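PDB 3KZW: cytosol aminopeptidase from Staphylococcus aureus subsp. aureus, which probably removes N-terminal residues, preferably leucine, from peptides as a manganese-dependent cytosolic aminopeptidase assembled as a hexamer. Local coordinates for residues A[39-44]-A[94-99]; A[160-165]-A[206-211]; A[233-238]-A[263-268]; A[361-366]-A[453-458]. All blocks are in the same frame, centred on the assembly; numbering follows the deposited sequence.

Contact 1: residues A[39-44]-A[94-99]; sequences TLIIGI and RLITVG
T39 to I44 and R94 to G99 pair as parallel neighbours in the mixed sheet of the N-terminal domain. All twelve residues are buried. The register runs without a slip from T39 beside R94 to I44 beside G99, and the strand directions differ by 23°. L40 N donates to R94 O at 2.8 Å, and I96 N donates to L40 O at 2.7 Å. I42 N then reaches I96 O at 3.0 Å. The next rung, V98 N to I42 O, is weak. I44 N to V98 O follows, and the pairing runs on to L100. Both strands are interior to the sheet, with 129-133 beyond 39-45 and 81-88 beyond 91-101. Strand 91-101, helix 108-124 and strand 129-133 form a beta-alpha-beta crossover that passes over strand 39-45. L118 and I122 of that helix pack on I41, and I122 also packs on I96. On this face T39 CG2 meets I96 CD1 at 3.7 Å. T39 turns that methyl anti to its backbone N (OG1 at chi1 -45°), which leaves OG1 beside the N. I41 and I96 lie side by side here, pointing the same way. On the other face L95 CD1 touches I42 CD1 at 3.6 Å and is also approached by L40 CD2. I44 CG1 lies across the methyl of T97. R94 extends away from the strand pair, and its NH2 forms a salt bridge with E125. A water lies in the guanidinium plane, accepting from R94 NH1 at 3.2 Å and bonded to T39 OG1 at 2.8 Å.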
loop_
_atom_site.group_PDB
_atom_site.type_symbol
_atom_site.label_atom_id
_atom_site.label_comp_id
_atom_site.label_asym_id
_atom_site.label_seq_id
_atom_site.Cartn_x
_atom_site.Cartn_y
_atom_site.Cartn_z
ATOM N N THR A 39 -59.083 -11.299 -2.416
ATOM C CA THR A 39 -57.903 -10.871 -1.670
ATOM C C THR A 39 -58.195 -9.559 -0.936
ATOM O O THR A 39 -58.820 -8.652 -1.488
ATOM C CB THR A 39 -56.671 -10.722 -2.597
ATOM O OG1 THR A 39 -56.586 -11.853 -3.471
ATOM C CG2 THR A 39 -55.385 -10.628 -1.790
ATOM N N LEU A 40 -57.731 -9.468 0.308
ATOM C CA LEU A 40 -58.074 -8.368 1.203
ATOM C C LEU A 40 -56.849 -7.840 1.948
ATOM O O LEU A 40 -56.080 -8.620 2.510
ATOM C CB LEU A 40 -59.115 -8.858 2.208
ATOM C CG LEU A 40 -59.795 -7.860 3.141
ATOM C CD1 LEU A 40 -60.805 -7.038 2.370
ATOM C CD2 LEU A 40 -60.475 -8.598 4.277
ATOM N N ILE A 41 -56.677 -6.516 1.955
ATOM C CA ILE A 41 -55.549 -5.879 2.648
ATOM C C ILE A 41 -56.020 -4.977 3.793
ATOM O O ILE A 41 -56.820 -4.059 3.585
ATOM C CB ILE A 41 -54.647 -5.060 1.684
ATOM C CG1 ILE A 41 -54.146 -5.929 0.526
ATOM C CG2 ILE A 41 -53.469 -4.444 2.445
ATOM C CD1 ILE A 41 -53.604 -5.142 -0.652
ATOM N N ILE A 42 -55.512 -5.250 4.995
ATOM C CA ILE A 42 -55.825 -4.463 6.190
ATOM C C ILE A 42 -54.548 -4.105 6.946
ATOM O O ILE A 42 -53.656 -4.938 7.095
ATOM C CB ILE A 42 -56.779 -5.226 7.146
ATOM C CG1 ILE A 42 -58.038 -5.696 6.406
ATOM C CG2 ILE A 42 -57.149 -4.358 8.357
ATOM C CD1 ILE A 42 -58.952 -6.593 7.219
ATOM N N GLY A 43 -54.463 -2.862 7.411
ATOM C CA GLY A 43 -53.368 -2.431 8.277
ATOM C C GLY A 43 -53.695 -2.712 9.732
ATOM O O GLY A 43 -54.813 -2.454 10.182
ATOM N N ILE A 44 -52.721 -3.237 10.469
ATOM C CA ILE A 44 -52.937 -3.626 11.863
ATOM C C ILE A 44 -52.061 -2.826 12.832
ATOM O O ILE A 44 -50.832 -2.918 12.783
ATOM C CB ILE A 44 -52.742 -5.160 12.075
ATOM C CG1 ILE A 44 -53.701 -5.977 11.186
ATOM C CG2 ILE A 44 -52.895 -5.540 13.554
ATOM C CD1 ILE A 44 -55.193 -5.719 11.406
ATOM N N ARG A 94 -58.169 -14.311 1.017
ATOM C CA ARG A 94 -56.758 -14.208 1.348
ATOM C C ARG A 94 -56.541 -12.860 2.021
ATOM O O ARG A 94 -56.634 -11.816 1.376
ATOM C CB ARG A 94 -55.891 -14.332 0.090
ATOM C CG ARG A 94 -54.395 -14.374 0.363
ATOM C CD ARG A 94 -53.592 -14.321 -0.922
ATOM N NE ARG A 94 -52.157 -14.379 -0.661
ATOM C CZ ARG A 94 -51.213 -14.365 -1.596
ATOM N NH1 ARG A 94 -51.536 -14.296 -2.881
ATOM N NH2 ARG A 94 -49.937 -14.419 -1.243
ATOM N N LEU A 95 -56.275 -12.886 3.322
ATOM C CA LEU A 95 -56.037 -11.664 4.080
ATOM C C LEU A 95 -54.555 -11.317 4.118
ATOM O O LEU A 95 -53.727 -12.154 4.475
ATOM C CB LEU A 95 -56.598 -11.790 5.500
ATOM C CG LEU A 95 -56.434 -10.607 6.463
ATOM C CD1 LEU A 95 -57.059 -9.342 5.900
ATOM C CD2 LEU A 95 -57.024 -10.937 7.825
ATOM N N ILE A 96 -54.236 -10.081 3.741
ATOM C CA ILE A 96 -52.873 -9.570 3.806
ATOM C C ILE A 96 -52.795 -8.445 4.834
ATOM O O ILE A 96 -53.479 -7.424 4.720
ATOM C CB ILE A 96 -52.359 -9.101 2.426
ATOM C CG1 ILE A 96 -52.336 -10.277 1.444
ATOM C CG2 ILE A 96 -50.959 -8.483 2.549
ATOM C CD1 ILE A 96 -52.198 -9.879 -0.007
ATOM N N THR A 97 -51.954 -8.657 5.839
ATOM C CA THR A 97 -51.812 -7.748 6.963
ATOM C C THR A 97 -50.437 -7.091 6.953
ATOM O O THR A 97 -49.423 -7.764 6.763
ATOM C CB THR A 97 -52.062 -8.508 8.288
ATOM O OG1 THR A 97 -53.464 -8.490 8.582
ATOM C CG2 THR A 97 -51.296 -7.900 9.458
ATOM N N VAL A 98 -50.417 -5.772 7.133
ATOM C CA VAL A 98 -49.173 -5.037 7.356
ATOM C C VAL A 98 -49.250 -4.281 8.685
ATOM O O VAL A 98 -50.219 -3.568 8.948
ATOM C CB VAL A 98 -48.807 -4.102 6.159
ATOM C CG1 VAL A 98 -49.911 -3.087 5.876
ATOM C CG2 VAL A 98 -47.468 -3.408 6.389
ATOM N N GLY A 99 -48.237 -4.466 9.526
ATOM C CA GLY A 99 -48.187 -3.830 10.839
ATOM C C GLY A 99 -47.995 -2.327 10.771
ATOM O O GLY A 99 -47.273 -1.820 9.907
HETATM O O HOH W 1 -54.510 -13.686 -3.953
#

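Contact 2: residues A[160-165]-A[206-211]; sequences YEFDHY and FSNMPP
Y160 OH is held by two residues of the last turns of helix 188-208. N208 ND2 donates to it at 3.2 Å, and D205 OD1 is its second hydrogen-bond partner. The contact joins the loop after helix 144-157 to the C-terminal end of helix 188-208. A Met-aromatic contact and two CH-pi contacts complete it. The N208 bond is fairly straight, with an angle of 159° at the hydrogen. Y160 OH lies in the amide plane of N208, and ND2 meets the edge of the Y160 ring. Ring and amide are nearly coplanar, 11° apart. F162 slides past the same asparagine. N208 CB sits over the centre of the F162 ring, 3.6 Å from its centroid. H164 ND1 lies over the opposite face of that ring, nearer its rim. F162 has its ring anti to the backbone N (chi1 -165°), which carries the ring against N208 at the end of the helix. The helix ends with N208, and M209 is the first residue to leave helical geometry. The bent side chain of M209 brings SD to the edge of the F162 ring, 4.1 Å from CZ. The contact lies at a subunit interface, where I449 of a neighbouring subunit packs on F162, Y165 and P210 and T358 OG1 of the same neighbour makes a hydrogen bond with Y165 O. P210 lies over one face of the Y165 ring, where its CD is 3.6 Å from Y165 CE2.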
loop_
_atom_site.group_PDB
_atom_site.type_symbol
_atom_site.label_atom_id
_atom_site.label_comp_id
_atom_site.label_asym_id
_atom_site.label_seq_id
_atom_site.Cartn_x
_atom_site.Cartn_y
_atom_site.Cartn_z
ATOM N N TYR A 160 -39.771 -0.547 -7.841
ATOM C CA TYR A 160 -38.890 -0.276 -8.972
ATOM C C TYR A 160 -37.955 -1.447 -9.262
ATOM O O TYR A 160 -37.440 -2.088 -8.344
ATOM C CB TYR A 160 -38.084 1.003 -8.716
ATOM C CG TYR A 160 -37.037 1.321 -9.761
ATOM C CD1 TYR A 160 -37.386 1.939 -10.959
ATOM C CD2 TYR A 160 -35.693 1.013 -9.547
ATOM C CE1 TYR A 160 -36.428 2.236 -11.921
ATOM C CE2 TYR A 160 -34.727 1.304 -10.504
ATOM C CZ TYR A 160 -35.102 1.914 -11.686
ATOM O OH TYR A 160 -34.152 2.207 -12.633
ATOM N N GLU A 161 -37.760 -1.728 -10.548
ATOM C CA GLU A 161 -36.750 -2.685 -10.989
ATOM C C GLU A 161 -36.167 -2.301 -12.345
ATOM O O GLU A 161 -36.876 -1.779 -13.209
ATOM C CB GLU A 161 -37.288 -4.125 -10.992
ATOM C CG GLU A 161 -38.567 -4.348 -11.794
ATOM C CD GLU A 161 -39.114 -5.770 -11.665
ATOM O OE1 GLU A 161 -38.314 -6.739 -11.673
ATOM O OE2 GLU A 161 -40.352 -5.914 -11.566
ATOM N N PHE A 162 -34.869 -2.545 -12.507
ATOM C CA PHE A 162 -34.163 -2.278 -13.757
ATOM C C PHE A 162 -33.706 -3.603 -14.377
ATOM O O PHE A 162 -32.572 -4.049 -14.176
ATOM C CB PHE A 162 -32.976 -1.337 -13.505
ATOM C CG PHE A 162 -32.403 -0.724 -14.754
ATOM C CD1 PHE A 162 -32.969 0.417 -15.306
ATOM C CD2 PHE A 162 -31.288 -1.282 -15.371
ATOM C CE1 PHE A 162 -32.440 0.989 -16.460
ATOM C CE2 PHE A 162 -30.755 -0.717 -16.525
ATOM C CZ PHE A 162 -31.331 0.421 -17.070
ATOM N N ASP A 163 -34.613 -4.235 -15.119
ATOM C CA ASP A 163 -34.363 -5.554 -15.703
ATOM C C ASP A 163 -34.324 -5.513 -17.234
ATOM O O ASP A 163 -34.552 -6.525 -17.901
ATOM C CB ASP A 163 -35.397 -6.575 -15.196
ATOM C CG ASP A 163 -36.841 -6.195 -15.550
ATOM O OD1 ASP A 163 -37.110 -5.009 -15.857
ATOM O OD2 ASP A 163 -37.715 -7.095 -15.511
ATOM N N HIS A 164 -34.008 -4.341 -17.775
ATOM C CA HIS A 164 -34.033 -4.100 -19.218
ATOM C C HIS A 164 -32.942 -4.850 -19.986
ATOM O O HIS A 164 -33.080 -5.105 -21.181
ATOM C CB HIS A 164 -33.955 -2.594 -19.500
ATOM C CG HIS A 164 -35.124 -1.821 -18.967
ATOM N ND1 HIS A 164 -35.315 -1.591 -17.620
ATOM C CD2 HIS A 164 -36.168 -1.232 -19.600
ATOM C CE1 HIS A 164 -36.423 -0.893 -17.447
ATOM N NE2 HIS A 164 -36.958 -0.661 -18.632
ATOM N N TYR A 165 -31.865 -5.206 -19.290
ATOM C CA TYR A 165 -30.744 -5.918 -19.903
ATOM C C TYR A 165 -30.693 -7.393 -19.503
ATOM O O TYR A 165 -29.742 -8.101 -19.829
ATOM C CB TYR A 165 -29.422 -5.200 -19.604
ATOM C CG TYR A 165 -29.319 -3.857 -20.291
ATOM C CD1 TYR A 165 -28.839 -3.760 -21.595
ATOM C CD2 TYR A 165 -29.721 -2.688 -19.645
ATOM C CE1 TYR A 165 -28.755 -2.533 -22.238
ATOM C CE2 TYR A 165 -29.642 -1.456 -20.281
ATOM C CZ TYR A 165 -29.157 -1.386 -21.576
ATOM O OH TYR A 165 -29.072 -0.172 -22.211
ATOM N N PHE A 206 -31.884 6.616 -15.659
ATOM C CA PHE A 206 -30.697 7.254 -16.217
ATOM C C PHE A 206 -29.431 6.813 -15.489
ATOM O O PHE A 206 -28.401 6.586 -16.114
ATOM C CB PHE A 206 -30.819 8.780 -16.177
ATOM C CG PHE A 206 -31.713 9.352 -17.242
ATOM C CD1 PHE A 206 -31.460 9.111 -18.590
ATOM C CD2 PHE A 206 -32.798 10.155 -16.898
ATOM C CE1 PHE A 206 -32.285 9.645 -19.579
ATOM C CE2 PHE A 206 -33.629 10.696 -17.877
ATOM C CZ PHE A 206 -33.371 10.439 -19.223
ATOM N N SER A 207 -29.524 6.691 -14.168
ATOM C CA SER A 207 -28.384 6.317 -13.341
ATOM C C SER A 207 -27.965 4.860 -13.544
ATOM O O SER A 207 -26.776 4.557 -13.612
ATOM C CB SER A 207 -28.687 6.581 -11.866
ATOM O OG SER A 207 -29.009 7.943 -11.646
ATOM N N ASN A 208 -28.948 3.970 -13.651
ATOM C CA ASN A 208 -28.693 2.542 -13.834
ATOM C C ASN A 208 -28.178 2.183 -15.225
ATOM O O ASN A 208 -27.599 1.115 -15.420
ATOM C CB ASN A 208 -29.949 1.725 -13.515
ATOM C CG ASN A 208 -30.049 1.354 -12.049
ATOM O OD1 ASN A 208 -29.067 0.930 -11.432
ATOM N ND2 ASN A 208 -31.244 1.495 -11.484
ATOM N N MET A 209 -28.394 3.081 -16.182
ATOM C CA MET A 209 -27.983 2.882 -17.567
ATOM C C MET A 209 -26.475 2.652 -17.667
ATOM O O MET A 209 -25.703 3.389 -17.049
ATOM C CB MET A 209 -28.372 4.104 -18.396
ATOM C CG MET A 209 -28.754 3.784 -19.823
ATOM S SD MET A 209 -30.456 3.208 -19.945
ATOM C CE MET A 209 -31.330 4.788 -19.858
ATOM N N PRO A 210 -26.052 1.624 -18.436
ATOM C CA PRO A 210 -24.628 1.337 -18.639
ATOM C C PRO A 210 -23.920 2.491 -19.346
ATOM O O PRO A 210 -24.499 3.095 -20.250
ATOM C CB PRO A 210 -24.637 0.101 -19.545
ATOM C CG PRO A 210 -25.983 -0.484 -19.405
ATOM C CD PRO A 210 -26.906 0.659 -19.149
ATOM N N PRO A 211 -22.673 2.799 -18.936
ATOM C CA PRO A 211 -21.924 3.942 -19.471
ATOM C C PRO A 211 -21.574 3.826 -20.958
ATOM O O PRO A 211 -21.358 4.842 -21.615
ATOM C CB PRO A 211 -20.651 3.959 -18.623
ATOM C CG PRO A 211 -20.509 2.581 -18.115
ATOM C CD PRO A 211 -21.901 2.072 -17.913
#

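Contact 3: residues A[233-238]-A[263-268]; sequences KVDVKD and LVTITY
K237 lays its first carbons along L263, with K237 CB 3.9 Å from L263 CB and both side chains pointing the same way. Further out, K237 CD comes near L263 CD2. The two residues form a hydrogen-bonded pair of an antiparallel ladder between strands 233-237 and 262-269 of the catalytic domain. D235 with T265 and K233 with T267 are the other hydrogen-bonded pairs. D235 N to T265 O and T265 N to D235 O both measure 2.8 Å and are nearly straight, at 173°. V234 faces I266 and V236 faces V264 in the non-hydrogen-bonded pairs between them. V234 CG1, anti to its backbone N (chi1 -178°), crosses to V264 CG1 at 3.9 Å. V224 and A220 of helix 216-226 pack on this valine face. Beyond strand 262-269 the sheet continues into strand 328-338. On the polar face a water is placed to donate to D235 OD2 at 2.8 Å and to D235 O at 3.1 Å, and it bonds T265 OG1 at 2.7 Å. Counting atoms beyond the two strands, this water has more acceptors in reach than protons, so which of them it serves is not settled. Y378 of helix 368-380 makes weak hydrogen bonds to K237 NZ and T265 OG1. Apart from the backbone ladder, the valine face is thus held by apolar packing, and the other largely by water and weak polar links.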
loop_
_atom_site.group_PDB
_atom_site.type_symbol
_atom_site.label_atom_id
_atom_site.label_comp_id
_atom_site.label_asym_id
_atom_site.label_seq_id
_atom_site.Cartn_x
_atom_site.Cartn_y
_atom_site.Cartn_z
ATOM N N LYS A 233 -38.996 23.090 -21.975
ATOM C CA LYS A 233 -38.110 23.342 -23.112
ATOM C C LYS A 233 -36.707 22.823 -22.825
ATOM O O LYS A 233 -36.205 22.957 -21.708
ATOM C CB LYS A 233 -38.051 24.841 -23.438
ATOM C CG LYS A 233 -39.406 25.509 -23.675
ATOM C CD LYS A 233 -39.980 25.180 -25.057
ATOM C CE LYS A 233 -41.437 25.626 -25.181
ATOM N NZ LYS A 233 -42.362 24.758 -24.388
ATOM N N VAL A 234 -36.080 22.228 -23.836
ATOM C CA VAL A 234 -34.730 21.683 -23.696
ATOM C C VAL A 234 -33.818 22.209 -24.802
ATOM O O VAL A 234 -34.146 22.108 -25.986
ATOM C CB VAL A 234 -34.723 20.129 -23.703
ATOM C CG1 VAL A 234 -33.311 19.590 -23.499
ATOM C CG2 VAL A 234 -35.655 19.573 -22.632
ATOM N N ASP A 235 -32.682 22.779 -24.400
ATOM C CA ASP A 235 -31.652 23.224 -25.334
ATOM C C ASP A 235 -30.367 22.438 -25.113
ATOM O O ASP A 235 -29.899 22.312 -23.983
ATOM C CB ASP A 235 -31.381 24.724 -25.183
ATOM C CG ASP A 235 -30.341 25.236 -26.173
ATOM O OD1 ASP A 235 -30.676 25.386 -27.370
ATOM O OD2 ASP A 235 -29.190 25.495 -25.752
ATOM N N VAL A 236 -29.806 21.912 -26.199
ATOM C CA VAL A 236 -28.570 21.135 -26.137
ATOM C C VAL A 236 -27.432 21.869 -26.838
ATOM O O VAL A 236 -27.549 22.274 -27.997
ATOM C CB VAL A 236 -28.742 19.707 -26.725
ATOM C CG1 VAL A 236 -27.406 18.968 -26.772
ATOM C CG2 VAL A 236 -29.744 18.916 -25.910
ATOM N N LYS A 237 -26.334 22.033 -26.110
ATOM C CA LYS A 237 -25.147 22.702 -26.608
ATOM C C LYS A 237 -24.100 21.645 -26.955
ATOM O O LYS A 237 -23.535 21.010 -26.058
ATOM C CB LYS A 237 -24.627 23.651 -25.527
ATOM C CG LYS A 237 -23.948 24.896 -26.042
ATOM C CD LYS A 237 -24.009 26.021 -25.012
ATOM C CE LYS A 237 -25.358 26.728 -25.035
ATOM N NZ LYS A 237 -25.370 27.895 -24.125
ATOM N N ASP A 238 -23.856 21.443 -28.251
ATOM C CA ASP A 238 -22.913 20.413 -28.698
ATOM C C ASP A 238 -21.452 20.837 -28.519
ATOM O O ASP A 238 -21.171 21.973 -28.134
ATOM C CB ASP A 238 -23.214 19.942 -30.134
ATOM C CG ASP A 238 -22.855 20.974 -31.202
ATOM O OD1 ASP A 238 -22.381 22.080 -30.871
ATOM O OD2 ASP A 238 -23.050 20.668 -32.398
ATOM N N LEU A 263 -23.706 20.354 -22.934
ATOM C CA LEU A 263 -24.385 21.163 -21.925
ATOM C C LEU A 263 -25.876 21.192 -22.223
ATOM O O LEU A 263 -26.291 21.592 -23.312
ATOM C CB LEU A 263 -23.826 22.587 -21.864
ATOM C CG LEU A 263 -24.332 23.415 -20.675
ATOM C CD1 LEU A 263 -23.406 23.276 -19.478
ATOM C CD2 LEU A 263 -24.480 24.870 -21.056
ATOM N N VAL A 264 -26.671 20.758 -21.249
ATOM C CA VAL A 264 -28.121 20.683 -21.405
ATOM C C VAL A 264 -28.802 21.751 -20.555
ATOM O O VAL A 264 -28.609 21.803 -19.337
ATOM C CB VAL A 264 -28.665 19.276 -21.041
ATOM C CG1 VAL A 264 -30.159 19.184 -21.317
ATOM C CG2 VAL A 264 -27.922 18.199 -21.813
ATOM N N THR A 265 -29.582 22.608 -21.209
ATOM C CA THR A 265 -30.366 23.632 -20.522
ATOM C C THR A 265 -31.840 23.238 -20.549
ATOM O O THR A 265 -32.402 22.971 -21.612
ATOM C CB THR A 265 -30.177 25.031 -21.158
ATOM O OG1 THR A 265 -28.781 25.290 -21.348
ATOM C CG2 THR A 265 -30.761 26.113 -20.268
ATOM N N ILE A 266 -32.448 23.193 -19.368
ATOM C CA ILE A 266 -33.848 22.811 -19.214
ATOM C C ILE A 266 -34.617 23.953 -18.558
ATOM O O ILE A 266 -34.321 24.332 -17.428
ATOM C CB ILE A 266 -33.987 21.532 -18.350
ATOM C CG1 ILE A 266 -33.192 20.374 -18.959
ATOM C CG2 ILE A 266 -35.450 21.141 -18.188
ATOM C CD1 ILE A 266 -32.938 19.227 -17.998
ATOM N N THR A 267 -35.598 24.504 -19.266
ATOM C CA THR A 267 -36.412 25.588 -18.711
ATOM C C THR A 267 -37.865 25.173 -18.498
ATOM O O THR A 267 -38.477 24.539 -19.360
ATOM C CB THR A 267 -36.354 26.879 -19.566
ATOM O OG1 THR A 267 -36.712 26.578 -20.918
ATOM C CG2 THR A 267 -34.959 27.488 -19.541
ATOM N N TYR A 268 -38.399 25.528 -17.333
ATOM C CA TYR A 268 -39.804 25.321 -17.020
ATOM C C TYR A 268 -40.375 26.597 -16.411
ATOM O O TYR A 268 -39.945 27.025 -15.341
ATOM C CB TYR A 268 -39.979 24.133 -16.068
ATOM C CG TYR A 268 -41.336 24.056 -15.401
ATOM C CD1 TYR A 268 -42.465 23.650 -16.110
ATOM C CD2 TYR A 268 -41.489 24.390 -14.057
ATOM C CE1 TYR A 268 -43.715 23.583 -15.496
ATOM C CE2 TYR A 268 -42.731 24.324 -13.434
ATOM C CZ TYR A 268 -43.840 23.918 -14.158
ATOM O OH TYR A 268 -45.071 23.853 -13.545
HETATM O O HOH W 2 -27.651 24.485 -23.688
#

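Contact 4: residues A[361-366]-A[453-458]; sequences VMNTDA and VNHTNG
The NTDAEGRL signature of the leucine aminopeptidase family begins at N363, and N454 and H455 pack against its first residues. In relatives this motif contributes to the two-metal active site; no metal is modelled on it here. N363 to A366 form a type I beta turn, and N363 OD1 accepts from D365 N in an Asx turn. N454 bridges the backbone on both sides of N363. Its OD1 accepts from M362 N at 2.8 Å. Its ND2 donates to N363 O at 3.0 Å and to A366 O at 3.2 Å, the latter bond being more bent, at 136°. N454 CG lies between its own backbone N and carbonyl carbon (chi1 85°), which turns the amide toward this loop. N363 O is gripped twice: N454 ND2 and A366 N reach it from opposite faces of its carbonyl plane. The side chain of N363 stands over one face of the H455 ring, with CB 3.8 Å from the ring centroid. Amide and ring planes are perpendicular. M362 CG meets V453 CG2 at 3.7 Å. D365 makes a salt bridge with K295, and A301 of a neighbouring subunit packs on M362. The loop 361-366 joins strand 358-360 to helix 368-380, whose L370 packs on V361 and N454. The partner segment leads from strand 452-453 toward helix 461-470, where F464 packs on V453 and K461 on H455.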
loop_
_atom_site.group_PDB
_atom_site.type_symbol
_atom_site.label_atom_id
_atom_site.label_comp_id
_atom_site.label_asym_id
_atom_site.label_seq_id
_atom_site.Cartn_x
_atom_site.Cartn_y
_atom_site.Cartn_z
ATOM N N VAL A 361 -5.119 22.523 -12.942
ATOM C CA VAL A 361 -5.625 21.208 -12.573
ATOM C C VAL A 361 -4.486 20.383 -11.988
ATOM O O VAL A 361 -3.521 20.073 -12.682
ATOM C CB VAL A 361 -6.264 20.477 -13.782
ATOM C CG1 VAL A 361 -6.674 19.059 -13.407
ATOM C CG2 VAL A 361 -7.468 21.255 -14.303
ATOM N N MET A 362 -4.597 20.044 -10.706
ATOM C CA MET A 362 -3.581 19.234 -10.030
ATOM C C MET A 362 -4.029 17.791 -9.791
ATOM O O MET A 362 -3.213 16.926 -9.466
ATOM C CB MET A 362 -3.157 19.889 -8.714
ATOM C CG MET A 362 -2.364 21.181 -8.888
ATOM S SD MET A 362 -0.884 21.023 -9.923
ATOM C CE MET A 362 0.232 20.160 -8.812
ATOM N N ASN A 363 -5.327 17.546 -9.959
ATOM C CA ASN A 363 -5.918 16.226 -9.787
ATOM C C ASN A 363 -7.085 16.074 -10.758
ATOM O O ASN A 363 -8.101 16.763 -10.634
ATOM C CB ASN A 363 -6.376 16.050 -8.333
ATOM C CG ASN A 363 -6.939 14.661 -8.036
ATOM O OD1 ASN A 363 -7.040 13.799 -8.909
ATOM N ND2 ASN A 363 -7.313 14.448 -6.781
ATOM N N THR A 364 -6.931 15.177 -11.729
ATOM C CA THR A 364 -7.951 14.975 -12.763
ATOM C C THR A 364 -9.172 14.206 -12.249
ATOM O O THR A 364 -10.207 14.158 -12.918
ATOM C CB THR A 364 -7.380 14.275 -14.022
ATOM O OG1 THR A 364 -6.847 12.995 -13.664
ATOM C CG2 THR A 364 -6.288 15.123 -14.671
ATOM N N ASP A 365 -9.050 13.613 -11.064
ATOM C CA ASP A 365 -10.167 12.923 -10.426
ATOM C C ASP A 365 -11.075 13.914 -9.686
ATOM O O ASP A 365 -12.168 13.559 -9.236
ATOM C CB ASP A 365 -9.659 11.825 -9.484
ATOM C CG ASP A 365 -10.737 10.805 -9.126
ATOM O OD1 ASP A 365 -11.829 10.825 -9.742
ATOM O OD2 ASP A 365 -10.488 9.978 -8.221
ATOM N N ALA A 366 -10.613 15.156 -9.568
ATOM C CA ALA A 366 -11.443 16.250 -9.083
ATOM C C ALA A 366 -12.114 16.944 -10.273
ATOM O O ALA A 366 -12.029 18.166 -10.430
ATOM C CB ALA A 366 -10.608 17.229 -8.275
ATOM N N VAL A 453 -6.854 26.852 -8.158
ATOM C CA VAL A 453 -6.385 25.468 -8.191
ATOM C C VAL A 453 -7.552 24.551 -7.804
ATOM O O VAL A 453 -8.394 24.931 -6.983
ATOM C CB VAL A 453 -5.129 25.261 -7.286
ATOM C CG1 VAL A 453 -5.476 25.356 -5.796
ATOM C CG2 VAL A 453 -4.439 23.945 -7.602
ATOM N N ASN A 454 -7.617 23.364 -8.405
ATOM C CA ASN A 454 -8.774 22.485 -8.216
ATOM C C ASN A 454 -8.613 21.431 -7.117
ATOM O O ASN A 454 -9.533 20.650 -6.860
ATOM C CB ASN A 454 -9.195 21.832 -9.547
ATOM C CG ASN A 454 -8.411 20.566 -9.867
ATOM O OD1 ASN A 454 -7.194 20.501 -9.681
ATOM N ND2 ASN A 454 -9.113 19.553 -10.364
ATOM N N HIS A 455 -7.453 21.411 -6.466
ATOM C CA HIS A 455 -7.161 20.376 -5.477
ATOM C C HIS A 455 -6.178 20.839 -4.408
ATOM O O HIS A 455 -5.225 21.564 -4.696
ATOM C CB HIS A 455 -6.623 19.122 -6.174
ATOM C CG HIS A 455 -6.541 17.916 -5.289
ATOM N ND1 HIS A 455 -5.340 17.360 -4.899
ATOM C CD2 HIS A 455 -7.510 17.149 -4.729
ATOM C CE1 HIS A 455 -5.574 16.305 -4.135
ATOM N NE2 HIS A 455 -6.882 16.159 -4.013
ATOM N N THR A 456 -6.428 20.408 -3.174
ATOM C CA THR A 456 -5.514 20.635 -2.060
ATOM C C THR A 456 -4.986 19.299 -1.540
ATOM O O THR A 456 -5.706 18.289 -1.538
ATOM C CB THR A 456 -6.191 21.424 -0.903
ATOM O OG1 THR A 456 -5.253 21.621 0.164
ATOM C CG2 THR A 456 -7.433 20.688 -0.365
ATOM N N ASN A 457 -3.732 19.291 -1.103
ATOM C CA ASN A 457 -3.168 18.106 -0.465
ATOM C C ASN A 457 -3.482 18.061 1.028
ATOM O O ASN A 457 -3.267 17.037 1.687
ATOM C CB ASN A 457 -1.666 18.015 -0.719
ATOM C CG ASN A 457 -1.344 17.616 -2.152
ATOM O OD1 ASN A 457 -1.810 16.582 -2.645
ATOM N ND2 ASN A 457 -0.537 18.434 -2.828
ATOM N N GLY A 458 -4.001 19.171 1.549
ATOM C CA GLY A 458 -4.446 19.245 2.935
ATOM C C GLY A 458 -5.768 18.531 3.142
ATOM O O GLY A 458 -6.350 17.991 2.195
#

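The four contacts follow one another along the chain; none nests in or crosses another. Contact 1 closes a 49-residue excursion inside the N-terminal domain and joins two neighbouring interior strands of its sheet. Contact 2 closes 40 residues and returns the end of helix 188-208 to the loop after helix 144-157. Contact 3 closes a 24-residue connection, about half of it helix, within the catalytic sheet. Contact 4 spans 86 residues and ties the signature loop to the loop before helix 461-470. Contacts 1 and 4 lie farthest apart, their centres 56 Å from each other. Contacts 2 and 3 are closest, with nearest atoms about 9 Å apart.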